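Local coordinates for glycosyl hydrolase (Rhizobium leguminosarum bv. trifolii, PDB 5NDX), which probably hydrolyses O-glycosidic bonds as a family 39 glycoside hydrolase, a bacterial orthologue of human alpha-L-iduronidase, at residues D215-G226 against L259-L270. The protein carries 2 engineered substitutions. Residues are numbered along the deposited sequence; the frame is centred on the assembly and turned at random.
Sequences DYISIHEKGVNG and LPIVNDECDPQL. With 8U8 ((2~{R},3~{S},4~{S},5~{R},6~{S})-6-(4-methyl-2-oxidanylidene-chromen-7-yl)oxy-3,4,5-tris(oxidanyl)oxane-2-carboxylic acid), chain M; 8U8 ((2~{R},3~{S},4~{S},5~{R},6~{S})-6-(4-methyl-2-oxidanylidene-chromen-7-yl)oxy-3,4,5-tris(oxidanyl)oxane-2-carboxylic acid), chain N.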
loop_
_atom_site.group_PDB
_atom_site.type_symbol
_atom_site.label_atom_id
_atom_site.label_comp_id
_atom_site.label_asym_id
_atom_site.label_seq_id
_atom_site.Cartn_x
_atom_site.Cartn_y
_atom_site.Cartn_z
ATOM N N ASP A 215 19.954 11.109 4.676
ATOM C CA ASP A 215 19.119 10.785 5.820
ATOM C C ASP A 215 18.659 9.338 5.801
ATOM O O ASP A 215 18.236 8.849 6.814
ATOM C CB ASP A 215 17.933 11.711 5.845
ATOM C CG ASP A 215 18.353 13.180 6.027
ATOM O OD1 ASP A 215 19.073 13.442 6.987
ATOM O OD2 ASP A 215 18.007 14.045 5.206
ATOM N N TYR A 216 18.747 8.665 4.658
ATOM C CA TYR A 216 18.370 7.228 4.569
ATOM C C TYR A 216 18.989 6.641 3.316
ATOM O O TYR A 216 19.255 7.353 2.347
ATOM C CB TYR A 216 16.820 7.039 4.623
ATOM C CG TYR A 216 16.132 7.616 3.422
ATOM C CD1 TYR A 216 16.018 6.885 2.258
ATOM C CD2 TYR A 216 15.668 8.933 3.413
ATOM C CE1 TYR A 216 15.416 7.422 1.112
ATOM C CE2 TYR A 216 15.085 9.481 2.285
ATOM C CZ TYR A 216 14.943 8.708 1.129
ATOM O OH TYR A 216 14.384 9.217 -0.037
ATOM N N ILE A 217 19.174 5.328 3.328
ATOM C CA ILE A 217 19.686 4.609 2.201
ATOM C C ILE A 217 18.576 3.772 1.565
ATOM O O ILE A 217 17.964 2.945 2.234
ATOM C CB ILE A 217 20.864 3.725 2.652
ATOM C CG1 ILE A 217 22.008 4.626 3.155
ATOM C CG2 ILE A 217 21.362 2.886 1.492
ATOM C CD1 ILE A 217 22.991 3.908 4.035
ATOM N N SER A 218 18.340 3.966 0.266
ATOM C CA SER A 218 17.293 3.248 -0.420
ATOM C C SER A 218 17.816 2.406 -1.570
ATOM O O SER A 218 18.661 2.862 -2.356
ATOM C CB SER A 218 16.200 4.192 -0.918
ATOM O OG SER A 218 16.717 5.113 -1.819
ATOM N N ILE A 219 17.280 1.195 -1.663
ATOM C CA ILE A 219 17.505 0.275 -2.766
ATOM C C ILE A 219 16.191 -0.393 -3.172
ATOM O O ILE A 219 15.231 -0.325 -2.395
ATOM C CB ILE A 219 18.499 -0.827 -2.348
ATOM C CG1 ILE A 219 18.026 -1.583 -1.123
ATOM C CG2 ILE A 219 19.866 -0.217 -2.052
ATOM C CD1 ILE A 219 18.967 -2.711 -0.739
ATOM N N HIS A 220 16.134 -0.999 -4.370
ATOM C CA HIS A 220 15.070 -1.933 -4.707
ATOM C C HIS A 220 15.630 -3.357 -4.665
ATOM O O HIS A 220 16.644 -3.648 -5.286
ATOM C CB HIS A 220 14.492 -1.906 -6.142
ATOM C CG HIS A 220 14.483 -0.613 -6.824
ATOM N ND1 HIS A 220 14.334 0.581 -6.166
ATOM C CD2 HIS A 220 14.525 -0.323 -8.141
ATOM C CE1 HIS A 220 14.269 1.559 -7.039
ATOM N NE2 HIS A 220 14.435 1.045 -8.239
ATOM N N GLU A 221 14.893 -4.222 -4.026
ATOM C CA GLU A 221 15.188 -5.653 -4.013
ATOM C C GLU A 221 13.863 -6.391 -4.165
ATOM O O GLU A 221 12.929 -6.197 -3.372
ATOM C CB GLU A 221 15.904 -6.072 -2.721
ATOM C CG GLU A 221 17.297 -5.461 -2.484
ATOM C CD GLU A 221 18.349 -5.897 -3.515
ATOM O OE1 GLU A 221 18.038 -6.770 -4.385
ATOM O OE2 GLU A 221 19.494 -5.343 -3.476
ATOM N N LYS A 222 13.802 -7.222 -5.185
ATOM C CA LYS A 222 12.616 -7.955 -5.587
ATOM C C LYS A 222 12.833 -9.437 -5.553
ATOM O O LYS A 222 13.961 -9.930 -5.535
ATOM C CB LYS A 222 12.182 -7.500 -6.978
ATOM C CG LYS A 222 12.003 -5.992 -7.018
ATOM C CD LYS A 222 11.058 -5.524 -8.115
ATOM C CE LYS A 222 11.057 -3.995 -8.348
ATOM N NZ LYS A 222 9.743 -3.492 -8.889
ATOM N N GLY A 223 11.734 -10.164 -5.514
ATOM C CA GLY A 223 11.802 -11.600 -5.258
ATOM C C GLY A 223 12.368 -12.483 -6.365
ATOM O O GLY A 223 12.979 -13.502 -6.099
ATOM N N VAL A 224 12.145 -12.105 -7.603
ATOM C CA VAL A 224 12.614 -12.915 -8.732
ATOM C C VAL A 224 12.574 -12.062 -10.001
ATOM O O VAL A 224 11.851 -11.070 -10.100
ATOM C CB VAL A 224 11.821 -14.246 -8.917
ATOM C CG1 VAL A 224 10.402 -13.977 -9.406
ATOM C CG2 VAL A 224 12.546 -15.238 -9.837
ATOM N N ASN A 225 13.418 -12.455 -10.932
ATOM C CA ASN A 225 13.587 -11.803 -12.194
ATOM C C ASN A 225 12.313 -11.752 -13.034
ATOM O O ASN A 225 11.446 -12.601 -12.900
ATOM C CB ASN A 225 14.689 -12.563 -12.994
ATOM C CG ASN A 225 15.329 -11.697 -14.047
ATOM O OD1 ASN A 225 15.276 -10.436 -13.992
ATOM N ND2 ASN A 225 15.982 -12.355 -15.019
ATOM N N GLY A 226 12.240 -10.742 -13.893
ATOM C CA GLY A 226 11.176 -10.562 -14.875
ATOM C C GLY A 226 11.192 -11.708 -15.870
ATOM O O GLY A 226 12.251 -12.154 -16.212
ATOM N N LEU A 259 22.143 4.176 9.411
ATOM C CA LEU A 259 21.076 4.991 8.834
ATOM C C LEU A 259 19.799 4.164 8.517
ATOM O O LEU A 259 19.857 2.947 8.344
ATOM C CB LEU A 259 21.526 5.693 7.547
ATOM C CG LEU A 259 22.484 6.892 7.689
ATOM C CD1 LEU A 259 22.959 7.368 6.315
ATOM C CD2 LEU A 259 21.844 8.041 8.461
ATOM N N PRO A 260 18.658 4.836 8.463
ATOM C CA PRO A 260 17.447 4.160 8.013
ATOM C C PRO A 260 17.644 3.506 6.639
ATOM O O PRO A 260 18.233 4.108 5.740
ATOM C CB PRO A 260 16.391 5.282 8.010
ATOM C CG PRO A 260 16.872 6.272 9.068
ATOM C CD PRO A 260 18.391 6.188 9.018
ATOM N N ILE A 261 17.239 2.253 6.537
ATOM C CA ILE A 261 17.317 1.469 5.277
ATOM C C ILE A 261 15.920 1.338 4.710
ATOM O O ILE A 261 14.967 0.998 5.450
ATOM C CB ILE A 261 17.859 0.050 5.524
ATOM C CG1 ILE A 261 19.220 0.109 6.229
ATOM C CG2 ILE A 261 18.010 -0.721 4.214
ATOM C CD1 ILE A 261 20.300 0.859 5.455
ATOM N N VAL A 262 15.796 1.590 3.410
ATOM C CA VAL A 262 14.506 1.599 2.736
ATOM C C VAL A 262 14.596 0.699 1.502
ATOM O O VAL A 262 15.563 0.806 0.740
ATOM C CB VAL A 262 14.176 3.031 2.343
ATOM C CG1 VAL A 262 12.970 3.088 1.409
ATOM C CG2 VAL A 262 13.963 3.858 3.614
ATOM N N ASN A 263 13.666 -0.238 1.359
ATOM C CA ASN A 263 13.437 -0.925 0.090
ATOM C C ASN A 263 12.260 -0.196 -0.563
ATOM O O ASN A 263 11.129 -0.393 -0.184
ATOM C CB ASN A 263 13.154 -2.383 0.295
ATOM C CG ASN A 263 13.049 -3.171 -0.997
ATOM O OD1 ASN A 263 12.823 -2.631 -2.086
ATOM N ND2 ASN A 263 13.148 -4.476 -0.860
ATOM N N ASP A 264 12.551 0.607 -1.574
ATOM C CA ASP A 264 11.576 1.509 -2.169
ATOM C C ASP A 264 10.742 0.867 -3.289
ATOM O O ASP A 264 9.870 1.534 -3.876
ATOM C CB ASP A 264 12.279 2.844 -2.620
ATOM C CG ASP A 264 13.374 2.635 -3.665
ATOM O OD1 ASP A 264 13.585 1.468 -4.149
ATOM O OD2 ASP A 264 14.023 3.636 -4.060
ATOM N N GLU A 265 11.020 -0.396 -3.606
ATOM C CA GLU A 265 10.246 -1.135 -4.600
ATOM C C GLU A 265 10.354 -2.613 -4.341
ATOM O O GLU A 265 11.177 -3.310 -4.957
ATOM C CB GLU A 265 10.768 -0.886 -6.022
ATOM C CG GLU A 265 10.120 0.235 -6.746
ATOM C CD GLU A 265 10.627 0.350 -8.170
ATOM O OE1 GLU A 265 10.562 -0.659 -8.917
ATOM O OE2 GLU A 265 11.043 1.458 -8.546
ATOM N N CYS A 266 9.559 -3.110 -3.430
ATOM C CA CYS A 266 9.744 -4.452 -3.000
ATOM C C CYS A 266 8.563 -5.273 -3.536
ATOM O O CYS A 266 7.502 -5.261 -2.937
ATOM C CB CYS A 266 9.825 -4.479 -1.515
ATOM S SG CYS A 266 10.082 -6.116 -0.814
ATOM N N ASP A 267 8.746 -5.903 -4.689
ATOM C CA ASP A 267 7.706 -6.703 -5.315
ATOM C C ASP A 267 8.190 -8.156 -5.449
ATOM O O ASP A 267 9.379 -8.410 -5.521
ATOM C CB ASP A 267 7.327 -6.103 -6.691
ATOM C CG ASP A 267 6.960 -4.607 -6.584
ATOM O OD1 ASP A 267 5.872 -4.265 -6.013
ATOM O OD2 ASP A 267 7.784 -3.794 -7.057
ATOM N N PRO A 268 7.267 -9.102 -5.472
ATOM C CA PRO A 268 7.714 -10.490 -5.575
ATOM C C PRO A 268 8.354 -10.817 -6.910
ATOM O O PRO A 268 9.241 -11.666 -6.974
ATOM C CB PRO A 268 6.452 -11.304 -5.320
ATOM C CG PRO A 268 5.340 -10.335 -5.153
ATOM C CD PRO A 268 5.826 -8.963 -5.223
ATOM N N GLN A 269 7.929 -10.150 -7.974
ATOM C CA GLN A 269 8.546 -10.362 -9.282
ATOM C C GLN A 269 8.667 -9.068 -10.067
ATOM O O GLN A 269 7.703 -8.266 -10.156
ATOM C CB GLN A 269 7.769 -11.398 -10.089
ATOM C CG GLN A 269 8.438 -11.790 -11.418
ATOM C CD GLN A 269 7.854 -13.025 -12.096
ATOM O OE1 GLN A 269 6.738 -13.471 -11.791
ATOM N NE2 GLN A 269 8.616 -13.593 -13.032
ATOM N N LEU A 270 9.846 -8.865 -10.644
ATOM C CA LEU A 270 10.082 -7.782 -11.621
ATOM C C LEU A 270 9.107 -7.821 -12.791
ATOM O O LEU A 270 8.598 -8.891 -13.159
ATOM C CB LEU A 270 11.532 -7.794 -12.148
ATOM C CG LEU A 270 12.528 -7.252 -11.130
ATOM C CD1 LEU A 270 13.805 -8.103 -10.971
ATOM C CD2 LEU A 270 12.856 -5.756 -11.415
HETATM C C15 8U8 M . 16.058 -2.250 -16.937
HETATM C C13 8U8 M . 16.260 -2.704 -15.614
HETATM C C14 8U8 M . 17.472 -3.325 -15.300
HETATM C C16 8U8 M . 17.728 -3.753 -13.994
HETATM O O9 8U8 M . 18.803 -4.320 -13.801
HETATM O O8 8U8 M . 16.792 -3.593 -12.991
HETATM C C11 8U8 M . 15.641 -2.885 -13.236
HETATM C C10 8U8 M . 14.775 -2.617 -12.171
HETATM C C12 8U8 M . 15.355 -2.444 -14.557
HETATM C C7 8U8 M . 14.179 -1.695 -14.752
HETATM C C8 8U8 M . 13.318 -1.424 -13.683
HETATM C C9 8U8 M . 13.599 -1.890 -12.388
HETATM O O2 8U8 M . 12.799 -1.618 -11.296
HETATM C C5 8U8 M . 11.348 -1.332 -11.375
HETATM O O1 8U8 M . 10.727 -2.325 -12.204
HETATM C C1 8U8 M . 9.463 -2.075 -12.686
HETATM C C6 8U8 M . 8.848 -3.351 -12.588
HETATM O O7 8U8 M . 7.932 -3.569 -13.372
HETATM O O6 8U8 M . 9.271 -4.090 -11.717
HETATM C C2 8U8 M . 8.563 -1.118 -11.845
HETATM O O5 8U8 M . 8.061 -1.839 -10.700
HETATM C C3 8U8 M . 9.290 0.236 -11.433
HETATM O O4 8U8 M . 8.697 1.303 -12.089
HETATM C C4 8U8 M . 10.821 0.186 -11.734
HETATM O O3 8U8 M . 11.470 1.315 -11.019
HETATM C C15 8U8 N . 11.877 7.062 2.958
HETATM C C13 8U8 N . 11.831 6.989 4.352
HETATM C C14 8U8 N . 12.977 7.228 5.099
HETATM C C16 8U8 N . 12.916 7.232 6.486
HETATM O O9 8U8 N . 13.945 7.391 7.129
HETATM O O8 8U8 N . 11.754 6.928 7.125
HETATM C C11 8U8 N . 10.621 6.742 6.417
HETATM C C10 8U8 N . 9.484 6.543 7.161
HETATM C C12 8U8 N . 10.630 6.758 5.030
HETATM C C7 8U8 N . 9.410 6.572 4.379
HETATM C C8 8U8 N . 8.258 6.361 5.129
HETATM C C9 8U8 N . 8.276 6.354 6.525
HETATM O O2 8U8 N . 7.107 6.158 7.215
HETATM C C5 8U8 N . 7.025 6.596 8.598
HETATM O O1 8U8 N . 7.528 5.441 9.292
HETATM C C1 8U8 N . 7.474 5.434 10.736
HETATM C C6 8U8 N . 8.386 6.551 11.355
HETATM O O7 8U8 N . 9.358 6.971 10.695
HETATM O O6 8U8 N . 8.043 7.004 12.457
HETATM C C2 8U8 N . 6.004 5.616 11.106
HETATM O O5 8U8 N . 5.792 5.596 12.552
HETATM C C3 8U8 N . 5.463 6.929 10.494
HETATM O O4 8U8 N . 4.092 7.004 10.788
HETATM C C4 8U8 N . 5.615 6.896 8.972
HETATM O O3 8U8 N . 5.226 8.135 8.376
#
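With CG anti to the backbone N (chi1 -174°), N263 turns its carboxamide toward the 215-226 segment, where ND2 donates 3.1 Å to E221 O; the bond is almost straight at 175° and lies in both amide planes. OD1 takes two backbone donors from opposite faces of its plane, E221 N and, closing an Asx turn, E265 N. A leucine in its place would probably leave E221 O and both of those N-H groups without this partner, freeing the turn to shift. The lysine chain of K222, extended beyond CG, brings NZ 2.7 Å from D267 OD2, a salt bridge that uses the anti lone pair of that oxygen, and 2.9 Å from O6 of the chain M ligand. Upstream, strands 216-219 and 261-263 run parallel, their axes 24° apart, as neighbours in the eight-stranded TIM barrel; I217 N to P260 O (2.9 Å) and I219 N to V262 O (3.0 Å) are two of their bonds. From the loops beyond these strands, H220, K222, E265 and L270 line the pocket of the chain M ligand. E265 lays its carboxylate over one face of the H220 ring, OE2 offset toward the rim, and OE2 accepts from ligand O3; R57 also pairs with OE2. L270 CD2 packs 3.8 Å from K222 CD.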